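Local coordinates for probable protein phosphatase 2C 50 (Oryza sativa subsp. japonica, PDB 5ZCG) that probably removes phosphate from phosphoserine and phosphothreonine of target proteins, as a metal-dependent serine/threonine phosphatase of the PP2C family, at residues L168-E173 with K239-L244; V175-D180 with M233-A238; E258-V263 with D298-L303; P24-V29 with V79-L84. The protein carries 5 engineered substitutions. One frame throughout, in Å; residues are numbered along the deposited sequence.

Contact 1: L168-E173 with K239-L244; sequences LCRGKE and KDDDCL
In the five-stranded antiparallel sheet of the PP2C beta-sandwich, strands 165-170 and 241-247 lie side by side, and the orientation of Arg170 against two aspartates dominates their ends. Arg170 and Asp241 form a non-hydrogen-bonded pair, so their side chains rise alongside each other from the same sheet face. Arg170 CG is anti to the backbone N, and a bend at chi3 (-69°) turns the guanidinium edge to the carboxylate. The two planes are nearly coplanar, 25° apart. A single oxygen, Asp241 OD1, takes both bonds of this side-on grip on its syn side, from Arg170 NE at 2.7 Å and from Arg170 NH2 at 3.0 Å. Asp241 OD2 is engaged by Ala238 N, and Arg170 NH2 also bonds Pro236 O, so both groups are held from two directions. Leu168 CD2 lies over one face of the guanidinium, toward its rim. Asp240 crosses Arg170 obliquely, with Asp240 OD1 only 3.3 Å from Arg170 CG; its long salt bridge to NE is electrostatic alone, well out of the guanidinium plane. A leucine at Arg170 would lack both N-H donors to Asp241 OD1, which would probably destabilise the buried carboxylate and disturb this charged cluster. On the other sheet face Cys169 and Cys243 pack toward helix 257-274. At the strand ends, Gly171 N bonds Asp240 O at 2.8 Å. Beyond it the type I' turn from Arg170 to Glu173 presents Lys172 N to the syn lone pair of Asp242 OD2, at 3.1 Å.

Contact 2: V175-D180 with M233-A238; sequences VALSID and MVVPRA
The apolar contacts centre on Leu177, whose two methyls are divided between two side chains of strand 231-236. Leu177 CD1 meets Val235 CG1 at 4.0 Å, while Leu177 CD2 lies 4.0 Å from Met233 SD; both partners cross the leucine at about a right angle. A second kind of contact sets the thioether against backbone. Met233 runs extended through chi1 and chi2 and then bends at chi3 (-62°), which folds its methyl onto the Leu177 peptide: Met233 CE is 3.3 Å from Leu177 O, with Met233 SD 3.8 Å from Leu177 CA. These contacts join the two sheets of the PP2C beta-sandwich, since 175-180 runs off the edge strand 173-176 of one sheet and 233-238 belongs to the other. An alanine at Met233 would lack the thioether and methyl lying on Leu177, which would probably loosen the packing between the sheets at this point. Leu177 also touches Leu168 of strand 165-170 and Val158 of strand 155-161, in the other sheet. The polar groups find partners outside the two segments. Ser178 OG bonds Ile166 N, Asp180 OD2 forms a salt bridge with Arg165, and Arg237 NH1 bonds Cys152 O.

Contact 3: E258-V263 with D298-L303; sequences EEACKV and DYLMRL
Val263 holds CG1 anti to the backbone N (chi1 163°), which sends one methyl into the opposing helix and leaves CG2 beside the backbone N. Leu300, with CG anti to its own carbonyl carbon (chi1 -80°), extends CD2 in the reverse direction, so that the two side chains slide past each other. Val263 CG1 thereby comes to 3.7 Å from Leu300 CD2. The Val263 and Tyr299 side chains cross at about a right angle, with the same Val263 methyl 3.5 Å from Tyr299 CD1. The second branch, Val263 CG2, reaches Leu303 CD2 at 4.1 Å, and the valine is thus wedged among three residues of 298-303. One turn earlier, at the small side chain of Ala260, Leu300 CD2 rests directly on the backbone, 3.8 Å from Ala260 CA. The segment axes come within 10.3 Å at 142°, an antiparallel pairing with a marked inclination, held by apolar contacts. Glu259 passes along the margin near Leu303 and makes a weak, long ion pair with Lys307. Together helices 257-274 and 291-306 form part of the helical layer over the five-stranded sheet of the PP2C fold, with Cys261 on Val167 and Cys169 of strand 165-170 and Met301 on Ala7 and Thr9 of strand 3-9.

Contact 4: P24-V29 with V79-L84; sequences PRFADV and VLSAAL. Engineered in segment 79-84: Ala82 (natural residue Glu), Ala83 (natural residue Glu).
Strand 26-28, just past a corner in the chain at residues 24 and 25, runs nearly parallel to helix segment 79-84, their axes 12° apart in direction and 7.7 Å apart at closest approach. Ser81 makes the direct polar link. With OG anti to the backbone N (chi1 -167°), its hydroxyl is carried across to the strand, where Ser81 OG donates to Phe26 O at 2.7 Å, in the carbonyl plane and on a lone pair. Packing is tight beside this bond, for Ala27 CB stands 3.2 Å from Ser81 OG. A water extends the bridge, donating to Ser81 O at 2.9 Å and accepting a weak bond from Asp28 N. Phe26 CG takes the crowded position between backbone N and carbonyl carbon (chi1 90°), which folds the ring back under the next residue: Ala27 CB sits over the centre of one ring face, 3.6 Å above the plane. The far tip of the ring meets the helix leucines, with Phe26 CZ 3.7 Å from Leu80 CD2 and 4.0 Å from Leu84 CD1. The Leu80 side chain crosses that of Phe26 obliquely, Leu84 crosses it at about a right angle, and the Leu84 methyl also touches Ala27 CB. This is a helix-on-sheet contact of the PP2C sandwich: Phe26 continues onto Ala54 and Leu56 of strand 53-63 and Leu150 of strand 143-151, while Leu80 and Val79 of helix 67-91 pack against Phe107 and Cys110 of helix 99-118.

From the N terminus, contact 4 closes the first loop, bringing helix 67-91 back over strand 18-28 of the six-stranded sheet after about fifty residues. Contact 1 opens next at 168-173, and contact 2 is nested within its loop: 175-180 finds 233-238 before 239-244 returns to its neighbour strand. These two touch within the five-stranded sheet, through Leu168 O and Val175 N, and across to the facing sheet at Arg170. Contact 3 follows in series, its helix 257-274 packing on strand 165-170 of contact 1. Contacts 3 and 4, centres about 30 Å apart, lie on opposite sides of the chain's centre, contact 3 within one helical layer and contact 4 between the other layer and its sheet.

Contact 1: L168-E173 with K239-L244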
loop_
_atom_site.group_PDB
_atom_site.type_symbol
_atom_site.label_atom_id
_atom_site.label_comp_id
_atom_site.label_asym_id
_atom_site.label_seq_id
_atom_site.Cartn_x
_atom_site.Cartn_y
_atom_site.Cartn_z
ATOM N N LEU A 168 -1.240 19.988 9.222
ATOM C CA LEU A 168 -0.981 21.411 9.097
ATOM C C LEU A 168 -0.685 21.980 10.476
ATOM O O LEU A 168 -1.338 21.627 11.460
ATOM C CB LEU A 168 -2.180 22.123 8.467
ATOM C CG LEU A 168 -2.321 23.629 8.684
ATOM C CD1 LEU A 168 -1.394 24.379 7.749
ATOM C CD2 LEU A 168 -3.769 24.065 8.485
ATOM N N CYS A 169 0.327 22.830 10.556
ATOM C CA CYS A 169 0.616 23.562 11.780
ATOM C C CYS A 169 0.003 24.944 11.617
ATOM O O CYS A 169 0.449 25.728 10.776
ATOM C CB CYS A 169 2.119 23.634 12.047
ATOM S SG CYS A 169 2.538 24.385 13.638
ATOM N N ARG A 170 -1.049 25.225 12.380
ATOM C CA ARG A 170 -1.755 26.498 12.303
ATOM C C ARG A 170 -1.833 27.079 13.702
ATOM O O ARG A 170 -2.340 26.421 14.615
ATOM C CB ARG A 170 -3.157 26.319 11.711
ATOM C CG ARG A 170 -4.038 27.554 11.810
ATOM C CD ARG A 170 -5.275 27.404 10.941
ATOM N NE ARG A 170 -4.950 27.439 9.519
ATOM C CZ ARG A 170 -5.829 27.209 8.546
ATOM N NH1 ARG A 170 -7.090 26.926 8.845
ATOM N NH2 ARG A 170 -5.450 27.260 7.276
ATOM N N GLY A 171 -1.355 28.308 13.859
ATOM C CA GLY A 171 -1.278 28.902 15.181
ATOM C C GLY A 171 -0.479 28.035 16.129
ATOM O O GLY A 171 -0.878 27.847 17.284
ATOM N N LYS A 172 0.622 27.461 15.633
ATOM C CA LYS A 172 1.484 26.526 16.365
ATOM C C LYS A 172 0.684 25.382 16.991
ATOM O O LYS A 172 1.083 24.807 18.008
ATOM C CB LYS A 172 2.369 27.245 17.395
ATOM C CG LYS A 172 1.711 27.769 18.663
ATOM C CD LYS A 172 2.580 28.836 19.316
ATOM C CE LYS A 172 1.984 29.312 20.628
ATOM N NZ LYS A 172 1.890 28.210 21.623
ATOM N N GLU A 173 -0.435 25.015 16.367
ATOM C CA GLU A 173 -1.235 23.891 16.829
ATOM C C GLU A 173 -1.528 22.944 15.672
ATOM O O GLU A 173 -1.631 23.376 14.520
ATOM C CB GLU A 173 -2.547 24.364 17.470
ATOM C CG GLU A 173 -2.342 25.279 18.677
ATOM C CD GLU A 173 -2.976 24.733 19.944
ATOM O OE1 GLU A 173 -2.296 23.980 20.676
ATOM O OE2 GLU A 173 -4.151 25.061 20.211
ATOM N N LYS A 239 -3.796 33.220 8.152
ATOM C CA LYS A 239 -2.749 34.071 8.708
ATOM C C LYS A 239 -1.754 33.275 9.551
ATOM O O LYS A 239 -0.541 33.498 9.466
ATOM C CB LYS A 239 -3.391 35.187 9.541
ATOM C CG LYS A 239 -4.058 34.699 10.834
ATOM C CD LYS A 239 -5.488 35.183 10.993
ATOM C CE LYS A 239 -6.179 34.487 12.164
ATOM N NZ LYS A 239 -6.355 33.023 11.926
ATOM N N ASP A 240 -2.244 32.340 10.363
ATOM C CA ASP A 240 -1.420 31.642 11.342
ATOM C C ASP A 240 -0.798 30.351 10.815
ATOM O O ASP A 240 -0.272 29.568 11.611
ATOM C CB ASP A 240 -2.247 31.349 12.598
ATOM C CG ASP A 240 -3.686 30.989 12.278
ATOM O OD1 ASP A 240 -4.002 30.785 11.086
ATOM O OD2 ASP A 240 -4.505 30.913 13.218
ATOM N N ASP A 241 -0.834 30.113 9.506
ATOM C CA ASP A 241 -0.204 28.920 8.954
ATOM C C ASP A 241 1.310 28.989 9.117
ATOM O O ASP A 241 1.942 29.987 8.755
ATOM C CB ASP A 241 -0.555 28.759 7.477
ATOM C CG ASP A 241 -2.023 28.468 7.250
ATOM O OD1 ASP A 241 -2.669 27.889 8.152
ATOM O OD2 ASP A 241 -2.528 28.812 6.159
ATOM N N ASP A 242 1.892 27.926 9.675
ATOM C CA ASP A 242 3.337 27.788 9.803
ATOM C C ASP A 242 3.902 26.892 8.704
ATOM O O ASP A 242 4.779 27.308 7.943
ATOM C CB ASP A 242 3.692 27.235 11.190
ATOM C CG ASP A 242 3.145 28.093 12.315
ATOM O OD1 ASP A 242 3.646 29.221 12.512
ATOM O OD2 ASP A 242 2.203 27.636 12.997
ATOM N N CYS A 243 3.416 25.657 8.613
ATOM C CA CYS A 243 4.004 24.689 7.698
ATOM C C CYS A 243 3.065 23.503 7.542
ATOM O O CYS A 243 2.116 23.320 8.312
ATOM C CB CYS A 243 5.373 24.213 8.200
ATOM S SG CYS A 243 5.353 23.583 9.899
ATOM N N LEU A 244 3.367 22.687 6.536
ATOM C CA LEU A 244 2.711 21.415 6.275
ATOM C C LEU A 244 3.710 20.294 6.508
ATOM O O LEU A 244 4.884 20.423 6.147
ATOM C CB LEU A 244 2.199 21.330 4.832
ATOM C CG LEU A 244 0.889 22.011 4.447
ATOM C CD1 LEU A 244 0.589 21.733 2.987
ATOM C CD2 LEU A 244 -0.246 21.541 5.331
#

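Contact 2: V175-D180 with M233-A238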
loop_
_atom_site.group_PDB
_atom_site.type_symbol
_atom_site.label_atom_id
_atom_site.label_comp_id
_atom_site.label_asym_id
_atom_site.label_seq_id
_atom_site.Cartn_x
_atom_site.Cartn_y
_atom_site.Cartn_z
ATOM N N VAL A 175 -3.451 20.537 13.052
ATOM C CA VAL A 175 -4.726 20.332 12.377
ATOM C C VAL A 175 -4.555 19.155 11.425
ATOM O O VAL A 175 -3.748 19.221 10.492
ATOM C CB VAL A 175 -5.180 21.586 11.608
ATOM C CG1 VAL A 175 -6.482 21.314 10.869
ATOM C CG2 VAL A 175 -5.329 22.771 12.553
ATOM N N ALA A 176 -5.290 18.076 11.670
ATOM C CA ALA A 176 -5.204 16.901 10.813
ATOM C C ALA A 176 -5.924 17.172 9.496
ATOM O O ALA A 176 -7.121 17.479 9.488
ATOM C CB ALA A 176 -5.799 15.685 11.517
ATOM N N LEU A 177 -5.196 17.063 8.384
ATOM C CA LEU A 177 -5.762 17.263 7.057
ATOM C C LEU A 177 -6.094 15.951 6.366
ATOM O O LEU A 177 -6.529 15.958 5.208
ATOM C CB LEU A 177 -4.799 18.084 6.191
ATOM C CG LEU A 177 -4.577 19.533 6.636
ATOM C CD1 LEU A 177 -3.831 20.322 5.572
ATOM C CD2 LEU A 177 -5.899 20.210 6.973
ATOM N N SER A 178 -5.911 14.829 7.055
ATOM C CA SER A 178 -6.195 13.514 6.511
ATOM C C SER A 178 -6.445 12.573 7.679
ATOM O O SER A 178 -5.784 12.677 8.717
ATOM C CB SER A 178 -5.033 13.004 5.651
ATOM O OG SER A 178 -3.900 12.678 6.447
ATOM N N ILE A 179 -7.400 11.666 7.508
ATOM C CA ILE A 179 -7.717 10.659 8.512
ATOM C C ILE A 179 -7.231 9.318 7.986
ATOM O O ILE A 179 -7.626 8.892 6.892
ATOM C CB ILE A 179 -9.219 10.626 8.831
ATOM C CG1 ILE A 179 -9.709 12.022 9.223
ATOM C CG2 ILE A 179 -9.499 9.648 9.957
ATOM C CD1 ILE A 179 -10.722 12.601 8.264
ATOM N N ASP A 180 -6.388 8.650 8.774
ATOM C CA ASP A 180 -5.798 7.380 8.369
ATOM C C ASP A 180 -6.877 6.379 7.986
ATOM O O ASP A 180 -7.890 6.239 8.674
ATOM C CB ASP A 180 -4.945 6.805 9.503
ATOM C CG ASP A 180 -3.768 7.693 9.862
ATOM O OD1 ASP A 180 -3.662 8.808 9.304
ATOM O OD2 ASP A 180 -2.949 7.273 10.710
ATOM N N MET A 233 -9.653 17.042 1.210
ATOM C CA MET A 233 -9.916 18.189 2.065
ATOM C C MET A 233 -9.416 19.448 1.371
ATOM O O MET A 233 -8.297 19.468 0.848
ATOM C CB MET A 233 -9.240 18.024 3.432
ATOM C CG MET A 233 -9.964 18.715 4.578
ATOM S SD MET A 233 -9.276 18.275 6.191
ATOM C CE MET A 233 -9.578 16.512 6.232
ATOM N N VAL A 234 -10.255 20.480 1.329
ATOM C CA VAL A 234 -9.898 21.783 0.775
ATOM C C VAL A 234 -9.771 22.767 1.931
ATOM O O VAL A 234 -10.741 22.997 2.663
ATOM C CB VAL A 234 -10.935 22.272 -0.249
ATOM C CG1 VAL A 234 -10.486 23.592 -0.863
ATOM C CG2 VAL A 234 -11.161 21.225 -1.325
ATOM N N VAL A 235 -8.582 23.333 2.117
ATOM C CA VAL A 235 -8.351 24.208 3.262
ATOM C C VAL A 235 -7.783 25.539 2.778
ATOM O O VAL A 235 -6.659 25.599 2.255
ATOM C CB VAL A 235 -7.451 23.533 4.319
ATOM C CG1 VAL A 235 -6.232 22.891 3.692
ATOM C CG2 VAL A 235 -7.032 24.526 5.393
ATOM N N PRO A 236 -8.543 26.623 2.891
ATOM C CA PRO A 236 -7.990 27.936 2.552
ATOM C C PRO A 236 -6.861 28.295 3.505
ATOM O O PRO A 236 -6.928 28.034 4.709
ATOM C CB PRO A 236 -9.189 28.882 2.702
ATOM C CG PRO A 236 -10.195 28.125 3.518
ATOM C CD PRO A 236 -9.980 26.679 3.206
ATOM N N ARG A 237 -5.804 28.880 2.952
ATOM C CA ARG A 237 -4.660 29.237 3.770
ATOM C C ARG A 237 -5.022 30.410 4.673
ATOM O O ARG A 237 -5.877 31.235 4.343
ATOM C CB ARG A 237 -3.459 29.559 2.883
ATOM C CG ARG A 237 -2.850 28.306 2.255
ATOM C CD ARG A 237 -1.790 28.638 1.225
ATOM N NE ARG A 237 -0.613 29.262 1.823
ATOM C CZ ARG A 237 0.583 29.310 1.242
ATOM N NH1 ARG A 237 0.765 28.766 0.047
ATOM N NH2 ARG A 237 1.599 29.898 1.858
ATOM N N ALA A 238 -4.357 30.483 5.823
ATOM C CA ALA A 238 -4.729 31.409 6.880
ATOM C C ALA A 238 -3.511 32.171 7.377
ATOM O O ALA A 238 -2.363 31.838 7.067
ATOM C CB ALA A 238 -5.400 30.685 8.056
#

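Contact 3: E258-V263 with D298-L303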
loop_
_atom_site.group_PDB
_atom_site.type_symbol
_atom_site.label_atom_id
_atom_site.label_comp_id
_atom_site.label_asym_id
_atom_site.label_seq_id
_atom_site.Cartn_x
_atom_site.Cartn_y
_atom_site.Cartn_z
ATOM N N GLU A 258 1.140 16.711 17.371
ATOM C CA GLU A 258 1.540 17.876 18.153
ATOM C C GLU A 258 3.058 18.022 18.191
ATOM O O GLU A 258 3.598 19.113 17.955
ATOM C CB GLU A 258 0.978 17.754 19.574
ATOM C CG GLU A 258 -0.555 17.674 19.681
ATOM C CD GLU A 258 -1.173 16.405 19.082
ATOM O OE1 GLU A 258 -0.432 15.453 18.749
ATOM O OE2 GLU A 258 -2.413 16.370 18.928
ATOM N N GLU A 259 3.766 16.926 18.479
ATOM C CA GLU A 259 5.222 16.988 18.547
ATOM C C GLU A 259 5.819 17.294 17.182
ATOM O O GLU A 259 6.777 18.069 17.080
ATOM C CB GLU A 259 5.787 15.679 19.097
ATOM C CG GLU A 259 7.296 15.725 19.335
ATOM C CD GLU A 259 7.807 14.562 20.168
ATOM O OE1 GLU A 259 7.246 13.449 20.064
ATOM O OE2 GLU A 259 8.777 14.764 20.928
ATOM N N ALA A 260 5.266 16.694 16.123
ATOM C CA ALA A 260 5.762 16.959 14.777
ATOM C C ALA A 260 5.600 18.429 14.410
ATOM O O ALA A 260 6.529 19.048 13.878
ATOM C CB ALA A 260 5.044 16.065 13.766
ATOM N N CYS A 261 4.430 19.009 14.701
ATOM C CA CYS A 261 4.209 20.417 14.381
ATOM C C CYS A 261 5.159 21.318 15.160
ATOM O O CYS A 261 5.788 22.224 14.590
ATOM C CB CYS A 261 2.755 20.792 14.664
ATOM S SG CYS A 261 1.607 20.181 13.417
ATOM N N LYS A 262 5.272 21.090 16.472
ATOM C CA LYS A 262 6.164 21.912 17.286
ATOM C C LYS A 262 7.601 21.830 16.782
ATOM O O LYS A 262 8.251 22.858 16.546
ATOM C CB LYS A 262 6.068 21.485 18.751
ATOM C CG LYS A 262 4.739 21.860 19.392
ATOM C CD LYS A 262 4.672 21.494 20.869
ATOM C CE LYS A 262 3.257 21.671 21.399
ATOM N NZ LYS A 262 2.619 22.907 20.849
ATOM N N VAL A 263 8.099 20.607 16.577
ATOM C CA VAL A 263 9.478 20.421 16.139
ATOM C C VAL A 263 9.709 21.098 14.794
ATOM O O VAL A 263 10.695 21.818 14.610
ATOM C CB VAL A 263 9.823 18.919 16.089
ATOM C CG1 VAL A 263 11.071 18.692 15.257
ATOM C CG2 VAL A 263 10.024 18.372 17.502
ATOM N N ASP A 298 14.866 16.882 8.253
ATOM C CA ASP A 298 15.942 16.036 8.761
ATOM C C ASP A 298 15.784 15.787 10.253
ATOM O O ASP A 298 15.999 14.666 10.731
ATOM C CB ASP A 298 17.299 16.681 8.472
ATOM C CG ASP A 298 17.806 16.377 7.076
ATOM O OD1 ASP A 298 17.662 15.221 6.624
ATOM O OD2 ASP A 298 18.354 17.297 6.433
ATOM N N TYR A 299 15.422 16.825 11.009
ATOM C CA TYR A 299 15.211 16.660 12.441
ATOM C C TYR A 299 14.055 15.709 12.726
ATOM O O TYR A 299 14.149 14.871 13.624
ATOM C CB TYR A 299 14.969 18.022 13.091
ATOM C CG TYR A 299 15.243 18.065 14.578
ATOM C CD1 TYR A 299 14.334 17.544 15.485
ATOM C CD2 TYR A 299 16.410 18.636 15.074
ATOM C CE1 TYR A 299 14.572 17.585 16.839
ATOM C CE2 TYR A 299 16.660 18.683 16.432
ATOM C CZ TYR A 299 15.735 18.152 17.310
ATOM O OH TYR A 299 15.966 18.185 18.664
ATOM N N LEU A 300 12.952 15.823 11.976
ATOM C CA LEU A 300 11.823 14.916 12.202
ATOM C C LEU A 300 12.208 13.475 11.872
ATOM O O LEU A 300 11.871 12.544 12.614
ATOM C CB LEU A 300 10.612 15.353 11.376
ATOM C CG LEU A 300 9.813 16.510 11.994
ATOM C CD1 LEU A 300 8.729 17.015 11.046
ATOM C CD2 LEU A 300 9.214 16.135 13.350
ATOM N N MET A 301 12.914 13.272 10.754
ATOM C CA MET A 301 13.434 11.947 10.407
ATOM C C MET A 301 14.292 11.362 11.519
ATOM O O MET A 301 14.034 10.247 12.002
ATOM C CB MET A 301 14.238 12.038 9.102
ATOM C CG MET A 301 14.969 10.762 8.692
ATOM S SD MET A 301 15.456 10.754 6.953
ATOM C CE MET A 301 17.246 10.829 7.094
ATOM N N ARG A 302 15.304 12.113 11.940
ATOM C CA ARG A 302 16.211 11.624 12.967
ATOM C C ARG A 302 15.491 11.400 14.291
ATOM O O ARG A 302 15.815 10.453 15.020
ATOM C CB ARG A 302 17.384 12.595 13.140
ATOM C CG ARG A 302 18.550 12.315 12.202
ATOM C CD ARG A 302 19.132 13.590 11.614
ATOM N NE ARG A 302 19.064 14.717 12.541
ATOM C CZ ARG A 302 19.371 15.971 12.217
ATOM N NH1 ARG A 302 19.774 16.260 10.987
ATOM N NH2 ARG A 302 19.283 16.936 13.123
ATOM N N LEU A 303 14.500 12.237 14.603
ATOM C CA LEU A 303 13.685 12.043 15.795
ATOM C C LEU A 303 12.959 10.709 15.745
ATOM O O LEU A 303 12.989 9.936 16.712
ATOM C CB LEU A 303 12.669 13.182 15.915
ATOM C CG LEU A 303 11.644 13.082 17.043
ATOM C CD1 LEU A 303 12.346 12.809 18.379
ATOM C CD2 LEU A 303 10.803 14.343 17.111
#

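Contact 4: P24-V29 with V79-L84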
loop_
_atom_site.group_PDB
_atom_site.type_symbol
_atom_site.label_atom_id
_atom_site.label_comp_id
_atom_site.label_asym_id
_atom_site.label_seq_id
_atom_site.Cartn_x
_atom_site.Cartn_y
_atom_site.Cartn_z
ATOM N N PRO A 24 7.273 21.688 -8.198
ATOM C CA PRO A 24 6.805 23.072 -8.326
ATOM C C PRO A 24 6.114 23.301 -9.659
ATOM O O PRO A 24 6.472 22.706 -10.680
ATOM C CB PRO A 24 8.097 23.895 -8.228
ATOM C CG PRO A 24 9.083 22.984 -7.535
ATOM C CD PRO A 24 8.727 21.601 -7.982
ATOM N N ARG A 25 5.120 24.193 -9.634
ATOM C CA ARG A 25 4.388 24.625 -10.828
ATOM C C ARG A 25 3.969 23.445 -11.702
ATOM O O ARG A 25 4.089 23.478 -12.929
ATOM C CB ARG A 25 5.218 25.629 -11.631
ATOM C CG ARG A 25 5.572 26.891 -10.859
ATOM C CD ARG A 25 6.696 27.672 -11.535
ATOM N NE ARG A 25 7.940 26.907 -11.595
ATOM C CZ ARG A 25 8.874 26.911 -10.646
ATOM N NH1 ARG A 25 8.717 27.641 -9.547
ATOM N NH2 ARG A 25 9.972 26.182 -10.796
ATOM N N PHE A 26 3.468 22.386 -11.059
ATOM C CA PHE A 26 3.114 21.173 -11.785
ATOM C C PHE A 26 1.854 21.350 -12.620
ATOM O O PHE A 26 1.633 20.582 -13.563
ATOM C CB PHE A 26 2.940 20.001 -10.806
ATOM C CG PHE A 26 1.539 19.853 -10.275
ATOM C CD1 PHE A 26 1.056 20.720 -9.305
ATOM C CD2 PHE A 26 0.699 18.852 -10.753
ATOM C CE1 PHE A 26 -0.236 20.596 -8.817
ATOM C CE2 PHE A 26 -0.597 18.718 -10.271
ATOM C CZ PHE A 26 -1.067 19.594 -9.303
ATOM N N ALA A 27 1.028 22.340 -12.296
ATOM C CA ALA A 27 -0.242 22.533 -12.980
ATOM C C ALA A 27 -0.766 23.922 -12.659
ATOM O O ALA A 27 -0.245 24.627 -11.789
ATOM C CB ALA A 27 -1.271 21.467 -12.574
ATOM N N ASP A 28 -1.814 24.298 -13.379
ATOM C CA ASP A 28 -2.618 25.470 -13.071
ATOM C C ASP A 28 -3.910 24.986 -12.433
ATOM O O ASP A 28 -4.518 24.024 -12.912
ATOM C CB ASP A 28 -2.919 26.288 -14.328
ATOM C CG ASP A 28 -1.751 27.157 -14.762
ATOM O OD1 ASP A 28 -0.810 27.346 -13.961
ATOM O OD2 ASP A 28 -1.784 27.667 -15.903
ATOM N N VAL A 29 -4.291 25.594 -11.317
ATOM C CA VAL A 29 -5.544 25.216 -10.673
ATOM C C VAL A 29 -6.669 25.999 -11.339
ATOM O O VAL A 29 -6.589 27.232 -11.423
ATOM C CB VAL A 29 -5.498 25.479 -9.160
ATOM C CG1 VAL A 29 -6.905 25.523 -8.574
ATOM C CG2 VAL A 29 -4.668 24.412 -8.480
ATOM N N VAL A 79 -0.724 12.745 -14.122
ATOM C CA VAL A 79 -2.140 12.454 -14.322
ATOM C C VAL A 79 -2.996 13.567 -13.731
ATOM O O VAL A 79 -3.980 14.003 -14.342
ATOM C CB VAL A 79 -2.501 11.076 -13.733
ATOM C CG1 VAL A 79 -4.006 10.848 -13.773
ATOM C CG2 VAL A 79 -1.784 9.974 -14.498
ATOM N N LEU A 80 -2.619 14.070 -12.550
ATOM C CA LEU A 80 -3.387 15.139 -11.927
ATOM C C LEU A 80 -3.307 16.426 -12.740
ATOM O O LEU A 80 -4.312 17.132 -12.880
ATOM C CB LEU A 80 -2.903 15.384 -10.506
ATOM C CG LEU A 80 -3.731 16.409 -9.730
ATOM C CD1 LEU A 80 -5.165 15.937 -9.595
ATOM C CD2 LEU A 80 -3.130 16.654 -8.368
ATOM N N SER A 81 -2.127 16.755 -13.283
ATOM C CA SER A 81 -2.009 17.971 -14.080
ATOM C C SER A 81 -2.894 17.897 -15.318
ATOM O O SER A 81 -3.633 18.842 -15.625
ATOM C CB SER A 81 -0.554 18.200 -14.478
ATOM O OG SER A 81 -0.380 19.511 -14.980
ATOM N N ALA A 82 -2.842 16.763 -16.030
ATOM C CA ALA A 82 -3.688 16.599 -17.213
ATOM C C ALA A 82 -5.169 16.651 -16.851
ATOM O O ALA A 82 -5.971 17.270 -17.567
ATOM C CB ALA A 82 -3.356 15.283 -17.918
ATOM N N ALA A 83 -5.555 16.006 -15.746
ATOM C CA ALA A 83 -6.957 16.006 -15.338
ATOM C C ALA A 83 -7.421 17.404 -14.955
ATOM O O ALA A 83 -8.560 17.786 -15.249
ATOM C CB ALA A 83 -7.170 15.031 -14.176
ATOM N N LEU A 84 -6.552 18.188 -14.317
ATOM C CA LEU A 84 -6.915 19.555 -13.953
ATOM C C LEU A 84 -7.088 20.427 -15.190
ATOM O O LEU A 84 -8.009 21.253 -15.249
ATOM C CB LEU A 84 -5.861 20.149 -13.018
ATOM C CG LEU A 84 -5.937 19.654 -11.570
ATOM C CD1 LEU A 84 -4.733 20.123 -10.769
ATOM C CD2 LEU A 84 -7.232 20.120 -10.921
HETATM O O HOH W 1 -2.817 21.661 -15.409
#